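Local coordinates for protein 373aa long hypothetical citrate synthase (Sulfolobus tokodaii, PDB 1VGP) that is of unknown function but probably belongs to the citrate synthase family, here a mostly helical protein assembled from two copies of the chain, at residues A[15-20]-A[339-344]; A[50-55]-A[116-121]. All coordinates share one frame; numbering follows the deposited sequence.

Contact 1 (A[15-20]-A[339-344])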
ATOM      1  N   THR A  15      -6.241 -19.558   7.942  1.00 34.10           N
ATOM      2  CA  THR A  15      -6.716 -19.512   6.577  1.00 33.63           C
ATOM      3  C   THR A  15      -7.265 -20.853   6.111  1.00 34.81           C
ATOM      4  O   THR A  15      -6.895 -21.904   6.633  1.00 36.27           O
ATOM      5  CB  THR A  15      -5.599 -19.074   5.636  1.00 32.48           C
ATOM      6  OG1 THR A  15      -6.149 -18.799   4.342  1.00 35.53           O
ATOM      7  CG2 THR A  15      -4.542 -20.163   5.532  1.00 24.66           C
ATOM      8  N   GLU A  16      -8.150 -20.808   5.120  1.00 33.35           N
ATOM      9  CA  GLU A  16      -8.680 -22.025   4.526  1.00 35.33           C
ATOM     10  C   GLU A  16      -8.397 -22.044   3.036  1.00 35.69           C
ATOM     11  O   GLU A  16      -8.752 -22.992   2.342  1.00 37.52           O
ATOM     12  CB  GLU A  16     -10.179 -22.110   4.767  1.00 38.18           C
ATOM     13  CG  GLU A  16     -10.567 -21.972   6.223  1.00 46.14           C
ATOM     14  CD  GLU A  16     -11.829 -22.732   6.548  1.00 48.66           C
ATOM     15  OE1 GLU A  16     -11.782 -23.980   6.543  1.00 51.07           O
ATOM     16  OE2 GLU A  16     -12.866 -22.081   6.799  1.00 52.29           O
ATOM     17  N   ILE A  17      -7.744 -20.991   2.554  1.00 35.55           N
ATOM     18  CA  ILE A  17      -7.599 -20.761   1.122  1.00 34.45           C
ATOM     19  C   ILE A  17      -6.526 -21.626   0.454  1.00 34.58           C
ATOM     20  O   ILE A  17      -6.836 -22.407  -0.448  1.00 38.31           O
ATOM     21  CB  ILE A  17      -7.296 -19.288   0.850  1.00 32.91           C
ATOM     22  CG1 ILE A  17      -8.441 -18.431   1.383  1.00 32.28           C
ATOM     23  CG2 ILE A  17      -7.086 -19.065  -0.647  1.00 29.03           C
ATOM     24  CD1 ILE A  17      -8.064 -16.998   1.635  1.00 35.14           C
ATOM     25  N   THR A  18      -5.275 -21.483   0.875  1.00 31.68           N
ATOM     26  CA  THR A  18      -4.178 -22.179   0.208  1.00 29.79           C
ATOM     27  C   THR A  18      -3.323 -22.918   1.230  1.00 30.06           C
ATOM     28  O   THR A  18      -3.021 -22.373   2.294  1.00 31.16           O
ATOM     29  CB  THR A  18      -3.285 -21.183  -0.584  1.00 30.13           C
ATOM     30  OG1 THR A  18      -4.065 -20.566  -1.614  1.00 29.55           O
ATOM     31  CG2 THR A  18      -2.101 -21.896  -1.226  1.00 28.82           C
ATOM     32  N   TYR A  19      -2.954 -24.159   0.908  1.00 29.40           N
ATOM     33  CA  TYR A  19      -2.070 -24.963   1.746  1.00 30.45           C
ATOM     34  C   TYR A  19      -0.876 -25.453   0.951  1.00 31.90           C
ATOM     35  O   TYR A  19      -1.025 -26.027  -0.131  1.00 34.16           O
ATOM     36  CB  TYR A  19      -2.813 -26.179   2.317  1.00 31.42           C
ATOM     37  CG  TYR A  19      -1.914 -27.122   3.098  1.00 33.94           C
ATOM     38  CD1 TYR A  19      -1.382 -26.744   4.332  1.00 34.53           C
ATOM     39  CD2 TYR A  19      -1.561 -28.368   2.587  1.00 36.53           C
ATOM     40  CE1 TYR A  19      -0.520 -27.580   5.033  1.00 37.05           C
ATOM     41  CE2 TYR A  19      -0.698 -29.219   3.279  1.00 38.09           C
ATOM     42  CZ  TYR A  19      -0.173 -28.817   4.500  1.00 41.14           C
ATOM     43  OH  TYR A  19       0.729 -29.632   5.169  1.00 41.76           O
ATOM     44  N   ILE A  20       0.313 -25.241   1.498  1.00 32.22           N
ATOM     45  CA  ILE A  20       1.545 -25.696   0.866  1.00 32.40           C
ATOM     46  C   ILE A  20       2.261 -26.666   1.792  1.00 35.87           C
ATOM     47  O   ILE A  20       2.557 -26.335   2.933  1.00 37.50           O
ATOM     48  CB  ILE A  20       2.491 -24.512   0.591  1.00 31.07           C
ATOM     49  CG1 ILE A  20       1.748 -23.441  -0.218  1.00 29.85           C
ATOM     50  CG2 ILE A  20       3.754 -25.001  -0.130  1.00 30.85           C
ATOM     51  CD1 ILE A  20       2.455 -22.112  -0.275  1.00 20.03           C
ATOM     52  N   TRP A 339      -5.351 -12.034  -3.407  1.00 29.36           N
ATOM     53  CA  TRP A 339      -5.431 -10.903  -2.499  1.00 29.16           C
ATOM     54  C   TRP A 339      -6.877 -10.638  -2.069  1.00 30.42           C
ATOM     55  O   TRP A 339      -7.160 -10.426  -0.887  1.00 29.51           O
ATOM     56  CB  TRP A 339      -4.862  -9.648  -3.167  1.00 29.02           C
ATOM     57  CG  TRP A 339      -3.404  -9.725  -3.456  1.00 28.92           C
ATOM     58  CD1 TRP A 339      -2.496 -10.559  -2.872  1.00 30.64           C
ATOM     59  CD2 TRP A 339      -2.676  -8.932  -4.406  1.00 28.66           C
ATOM     60  NE1 TRP A 339      -1.243 -10.338  -3.404  1.00 29.87           N
ATOM     61  CE2 TRP A 339      -1.325  -9.350  -4.343  1.00 28.66           C
ATOM     62  CE3 TRP A 339      -3.032  -7.913  -5.294  1.00 28.57           C
ATOM     63  CZ2 TRP A 339      -0.330  -8.778  -5.148  1.00 27.95           C
ATOM     64  CZ3 TRP A 339      -2.040  -7.346  -6.093  1.00 27.57           C
ATOM     65  CH2 TRP A 339      -0.706  -7.780  -6.013  1.00 27.13           C
ATOM     66  N   VAL A 340      -7.790 -10.637  -3.034  1.00 30.75           N
ATOM     67  CA  VAL A 340      -9.187 -10.349  -2.744  1.00 29.61           C
ATOM     68  C   VAL A 340      -9.721 -11.403  -1.791  1.00 29.25           C
ATOM     69  O   VAL A 340     -10.407 -11.086  -0.825  1.00 30.98           O
ATOM     70  CB  VAL A 340     -10.023 -10.344  -4.035  1.00 29.26           C
ATOM     71  CG1 VAL A 340     -11.502 -10.191  -3.716  1.00 27.10           C
ATOM     72  CG2 VAL A 340      -9.552  -9.214  -4.931  1.00 28.43           C
ATOM     73  N   ALA A 341      -9.380 -12.659  -2.064  1.00 29.44           N
ATOM     74  CA  ALA A 341      -9.825 -13.791  -1.252  1.00 30.11           C
ATOM     75  C   ALA A 341      -9.402 -13.630   0.200  1.00 30.15           C
ATOM     76  O   ALA A 341     -10.215 -13.777   1.112  1.00 31.16           O
ATOM     77  CB  ALA A 341      -9.261 -15.103  -1.813  1.00 29.33           C
ATOM     78  N   HIS A 342      -8.123 -13.344   0.410  1.00 29.41           N
ATOM     79  CA  HIS A 342      -7.579 -13.237   1.757  1.00 30.41           C
ATOM     80  C   HIS A 342      -8.231 -12.105   2.531  1.00 32.28           C
ATOM     81  O   HIS A 342      -8.549 -12.266   3.715  1.00 32.43           O
ATOM     82  CB  HIS A 342      -6.059 -13.035   1.702  1.00 28.52           C
ATOM     83  CG  HIS A 342      -5.305 -14.314   1.553  1.00 29.24           C
ATOM     84  ND1 HIS A 342      -5.127 -15.191   2.600  1.00 28.86           N
ATOM     85  CD2 HIS A 342      -4.764 -14.909   0.465  1.00 29.93           C
ATOM     86  CE1 HIS A 342      -4.513 -16.274   2.161  1.00 28.72           C
ATOM     87  NE2 HIS A 342      -4.280 -16.130   0.869  1.00 28.82           N
ATOM     88  N   ILE A 343      -8.435 -10.973   1.855  1.00 31.36           N
ATOM     89  CA  ILE A 343      -9.115  -9.823   2.439  1.00 30.61           C
ATOM     90  C   ILE A 343     -10.540 -10.209   2.851  1.00 33.50           C
ATOM     91  O   ILE A 343     -10.981  -9.908   3.967  1.00 33.06           O
ATOM     92  CB  ILE A 343      -9.152  -8.654   1.427  1.00 29.98           C
ATOM     93  CG1 ILE A 343      -7.738  -8.106   1.227  1.00 30.33           C
ATOM     94  CG2 ILE A 343     -10.103  -7.570   1.901  1.00 26.02           C
ATOM     95  CD1 ILE A 343      -7.601  -7.121   0.078  1.00 26.14           C
ATOM     96  N   MET A 344     -11.246 -10.883   1.946  1.00 33.61           N
ATOM     97  CA  MET A 344     -12.579 -11.391   2.250  1.00 33.92           C
ATOM     98  C   MET A 344     -12.526 -12.261   3.501  1.00 35.44           C
ATOM     99  O   MET A 344     -13.338 -12.108   4.413  1.00 38.36           O
ATOM    100  CB  MET A 344     -13.121 -12.200   1.074  1.00 32.89           C
ATOM    101  CG  MET A 344     -14.009 -11.409   0.126  1.00 37.01           C
ATOM    102  SD  MET A 344     -14.232 -12.208  -1.491  1.00 40.74           S
ATOM    103  CE  MET A 344     -15.490 -13.392  -1.135  1.00 37.24           C
TER

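Contact 2 (A[50-55]-A[116-121])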
ATOM      1  N   ILE A  50     -11.600 -20.141  -5.056  1.00 34.60           N
ATOM      2  CA  ILE A  50     -10.707 -19.507  -4.114  1.00 34.03           C
ATOM      3  C   ILE A  50     -11.405 -18.361  -3.404  1.00 34.60           C
ATOM      4  O   ILE A  50     -11.223 -18.183  -2.204  1.00 35.26           O
ATOM      5  CB  ILE A  50      -9.412 -19.060  -4.835  1.00 34.20           C
ATOM      6  CG1 ILE A  50      -8.392 -20.192  -4.715  1.00 35.32           C
ATOM      7  CG2 ILE A  50      -8.855 -17.778  -4.236  1.00 32.90           C
ATOM      8  CD1 ILE A  50      -7.093 -19.932  -5.398  1.00 43.23           C
ATOM      9  N   LEU A  51     -12.226 -17.603  -4.125  1.00 33.67           N
ATOM     10  CA  LEU A  51     -12.993 -16.543  -3.478  1.00 35.11           C
ATOM     11  C   LEU A  51     -14.034 -17.101  -2.500  1.00 35.15           C
ATOM     12  O   LEU A  51     -14.204 -16.580  -1.406  1.00 35.80           O
ATOM     13  CB  LEU A  51     -13.705 -15.667  -4.516  1.00 35.03           C
ATOM     14  CG  LEU A  51     -12.872 -14.779  -5.448  1.00 35.64           C
ATOM     15  CD1 LEU A  51     -13.806 -13.904  -6.258  1.00 32.35           C
ATOM     16  CD2 LEU A  51     -11.909 -13.928  -4.644  1.00 35.45           C
ATOM     17  N   TYR A  52     -14.734 -18.158  -2.894  1.00 36.03           N
ATOM     18  CA  TYR A  52     -15.910 -18.596  -2.146  1.00 35.48           C
ATOM     19  C   TYR A  52     -15.725 -19.906  -1.397  1.00 35.29           C
ATOM     20  O   TYR A  52     -16.573 -20.288  -0.602  1.00 37.13           O
ATOM     21  CB  TYR A  52     -17.098 -18.708  -3.088  1.00 34.11           C
ATOM     22  CG  TYR A  52     -17.470 -17.392  -3.713  1.00 34.71           C
ATOM     23  CD1 TYR A  52     -17.792 -16.296  -2.916  1.00 35.66           C
ATOM     24  CD2 TYR A  52     -17.492 -17.232  -5.097  1.00 34.29           C
ATOM     25  CE1 TYR A  52     -18.129 -15.066  -3.478  1.00 36.75           C
ATOM     26  CE2 TYR A  52     -17.827 -16.009  -5.672  1.00 36.33           C
ATOM     27  CZ  TYR A  52     -18.144 -14.929  -4.858  1.00 37.01           C
ATOM     28  OH  TYR A  52     -18.478 -13.716  -5.412  1.00 34.29           O
ATOM     29  N   GLY A  53     -14.624 -20.605  -1.656  1.00 35.15           N
ATOM     30  CA  GLY A  53     -14.294 -21.768  -0.846  1.00 35.12           C
ATOM     31  C   GLY A  53     -14.940 -23.070  -1.290  1.00 35.89           C
ATOM     32  O   GLY A  53     -14.869 -24.065  -0.575  1.00 36.55           O
ATOM     33  N   LYS A  54     -15.569 -23.082  -2.461  1.00 37.03           N
ATOM     34  CA  LYS A  54     -16.040 -24.341  -3.028  1.00 37.92           C
ATOM     35  C   LYS A  54     -16.203 -24.247  -4.541  1.00 36.70           C
ATOM     36  O   LYS A  54     -16.384 -23.155  -5.081  1.00 36.08           O
ATOM     37  CB  LYS A  54     -17.372 -24.754  -2.388  1.00 39.97           C
ATOM     38  CG  LYS A  54     -18.449 -23.676  -2.432  1.00 46.46           C
ATOM     39  CD  LYS A  54     -19.649 -24.095  -3.284  1.00 50.31           C
ATOM     40  CE  LYS A  54     -20.675 -22.963  -3.391  1.00 51.62           C
ATOM     41  NZ  LYS A  54     -22.072 -23.470  -3.556  1.00 53.84           N
ATOM     42  N   LEU A  55     -16.121 -25.393  -5.215  1.00 35.26           N
ATOM     43  CA  LEU A  55     -16.356 -25.456  -6.651  1.00 34.05           C
ATOM     44  C   LEU A  55     -17.795 -25.050  -6.913  1.00 35.51           C
ATOM     45  O   LEU A  55     -18.698 -25.462  -6.185  1.00 34.22           O
ATOM     46  CB  LEU A  55     -16.116 -26.874  -7.170  1.00 33.36           C
ATOM     47  CG  LEU A  55     -14.699 -27.435  -7.012  1.00 31.83           C
ATOM     48  CD1 LEU A  55     -14.731 -28.930  -7.208  1.00 32.12           C
ATOM     49  CD2 LEU A  55     -13.754 -26.782  -8.019  1.00 31.12           C
ATOM     50  N   LYS A 116     -17.199  -6.064  -5.962  1.00 40.65           N
ATOM     51  CA  LYS A 116     -16.124  -5.109  -6.184  1.00 38.89           C
ATOM     52  C   LYS A 116     -14.844  -5.862  -6.578  1.00 38.75           C
ATOM     53  O   LYS A 116     -14.126  -5.462  -7.494  1.00 39.23           O
ATOM     54  CB  LYS A 116     -15.903  -4.309  -4.894  1.00 41.08           C
ATOM     55  CG  LYS A 116     -15.043  -3.063  -5.019  1.00 42.84           C
ATOM     56  CD  LYS A 116     -15.734  -1.952  -5.808  1.00 49.21           C
ATOM     57  CE  LYS A 116     -16.937  -1.368  -5.074  1.00 52.17           C
ATOM     58  NZ  LYS A 116     -16.699  -1.289  -3.611  1.00 53.52           N
ATOM     59  N   GLY A 117     -14.577  -6.972  -5.898  1.00 38.56           N
ATOM     60  CA  GLY A 117     -13.427  -7.793  -6.252  1.00 36.48           C
ATOM     61  C   GLY A 117     -13.443  -8.363  -7.665  1.00 35.31           C
ATOM     62  O   GLY A 117     -12.436  -8.269  -8.367  1.00 34.12           O
ATOM     63  N   ILE A 118     -14.563  -8.960  -8.076  1.00 33.85           N
ATOM     64  CA  ILE A 118     -14.688  -9.502  -9.424  1.00 35.84           C
ATOM     65  C   ILE A 118     -14.271  -8.469 -10.459  1.00 38.40           C
ATOM     66  O   ILE A 118     -13.413  -8.724 -11.309  1.00 35.90           O
ATOM     67  CB  ILE A 118     -16.132  -9.890  -9.772  1.00 37.65           C
ATOM     68  CG1 ILE A 118     -16.756 -10.728  -8.652  1.00 39.44           C
ATOM     69  CG2 ILE A 118     -16.152 -10.620 -11.099  1.00 34.85           C
ATOM     70  CD1 ILE A 118     -16.047 -12.007  -8.372  1.00 41.11           C
ATOM     71  N   LYS A 119     -14.892  -7.295 -10.386  1.00 40.69           N
ATOM     72  CA  LYS A 119     -14.697  -6.265 -11.401  1.00 42.72           C
ATOM     73  C   LYS A 119     -13.233  -5.817 -11.467  1.00 40.10           C
ATOM     74  O   LYS A 119     -12.663  -5.684 -12.552  1.00 39.91           O
ATOM     75  CB  LYS A 119     -15.628  -5.073 -11.125  1.00 48.00           C
ATOM     76  CG  LYS A 119     -15.373  -4.340  -9.805  1.00 52.16           C
ATOM     77  CD  LYS A 119     -15.216  -2.822 -10.001  1.00 54.42           C
ATOM     78  CE  LYS A 119     -13.903  -2.466 -10.725  1.00 54.94           C
ATOM     79  NZ  LYS A 119     -13.765  -0.998 -11.029  1.00 54.33           N
ATOM     80  N   LEU A 120     -12.623  -5.597 -10.310  1.00 37.68           N
ATOM     81  CA  LEU A 120     -11.200  -5.288 -10.257  1.00 36.18           C
ATOM     82  C   LEU A 120     -10.378  -6.354 -10.973  1.00 36.04           C
ATOM     83  O   LEU A 120      -9.538  -6.037 -11.820  1.00 34.65           O
ATOM     84  CB  LEU A 120     -10.733  -5.189  -8.802  1.00 32.57           C
ATOM     85  CG  LEU A 120     -10.030  -3.898  -8.397  1.00 32.44           C
ATOM     86  CD1 LEU A 120      -9.346  -4.115  -7.054  1.00 31.53           C
ATOM     87  CD2 LEU A 120      -9.023  -3.472  -9.462  1.00 29.81           C
ATOM     88  N   ILE A 121     -10.631  -7.614 -10.617  1.00 34.79           N
ATOM     89  CA  ILE A 121      -9.872  -8.752 -11.131  1.00 34.95           C
ATOM     90  C   ILE A 121      -9.958  -8.797 -12.659  1.00 36.14           C
ATOM     91  O   ILE A 121      -8.977  -9.070 -13.350  1.00 37.42           O
ATOM     92  CB  ILE A 121     -10.432 -10.078 -10.539  1.00 32.67           C
ATOM     93  CG1 ILE A 121     -10.140 -10.131  -9.042  1.00 33.13           C
ATOM     94  CG2 ILE A 121      -9.823 -11.276 -11.243  1.00 31.40           C
ATOM     95  CD1 ILE A 121     -10.855 -11.226  -8.313  1.00 32.59           C
TER

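Contact 1 (A[15-20]-A[339-344])
Ile-17 and His-342 mark the closest approach of the backbones, their CA atoms 7.6 Å apart, where the turn between strands 11-15 and 18-21 meets a face of helix 327-346. The turn is an ST turn: Thr-15 OG1 accepts from the backbone N of Ile-17 over 3.2 Å, nearly straight at 170°. From it Ile-17 reaches toward the helix, and its CD1 lies over the His-342 ring, 3.6 Å from the centroid and 14° off the normal, a CH-pi contact. The same methyl is 4.1 Å from Ala-341 CB. Turned beside its own backbone N (chi1 -83°), the imidazole offers that face to the isoleucine, while Thr-15 OG1 comes in obliquely, 3.7 Å from His-342 CE1.

The other polar bonds reach outside the two segments. Asp-179 bonds His-342 NE2 and also Thr-18 OG1, and Glu-345 takes up both Thr-15 OG1 and the backbone N of Glu-16. Thr-15, where the turn begins, pairs in parallel with a strand of the second subunit. The buried imidazole, bonded at NE2 to Asp-179 and weakly at ND1 to Lys-13, with Ile-17 on one face, is probably restricted in rotation.

Contact 2 (A[50-55]-A[116-121])
Leu-51, in the last turn of helix 43-52, meets Ile-118 of helix 113-135 methyl to methyl, CD1 to CD1 at 3.6 Å, and this is the tight part of the contact. The backbones stay well apart, with 9.2 Å between the CA atoms of Leu-51 and Gly-117, so long side chains bridge the gap. Ile-118 does so by a bent chain: chi1 of -48° and chi2 of -60° fold CD1 round to the leucine, although its CB does not point straight at the other helix. One turn on, Ile-121 CD1 lies more loosely, 4.5 Å from Leu-51 CD1.

Toward the partly exposed side the packing thins. Tyr-52 runs across Ile-118 at about a right angle and touches it through the hydroxyl, OH to CD1 4.2 Å, while the polar partner of that hydroxyl is Asp-114, close before the 116-121 segment. The ring carries Leu-51 CB over one face. Past it Gly-53, with positive phi (86°), is the first residue to leave the helix, and exposed Lys-54 after it is salt-bridged to Glu-60.

Around this apolar join, helix 58-70 packs against Tyr-52 through Trp-63 and against Ile-118 through Phe-64, Lys-67 and Leu-68. Helix 327-346 meets Leu-51 through Val-340 and Ile-121 through Val-337, and helix 199-210 lies against Leu-120.

The two contacts lie 11 Å apart between centres and meet directly through helices 43-52 and 327-346. Ala-341 CB sits 3.6 Å from Ile-50 CG2, and Leu-51 CD2 is 3.9 Å from Val-340 CG1. Leu-51 thus divides its methyls, CD1 serving contact 2 and CD2 packing on the helix of contact 1. Farther along, Met-344 CE approaches Leu-51 O to 3.4 Å. In sequence, both segments of contact 2 fall between those of contact 1, which sets the turn after strand 11-15 against a late helix. Helix 327-346 is common to both: it carries the histidine of contact 1 and packs on both helices of contact 2, 43-52 and 113-135.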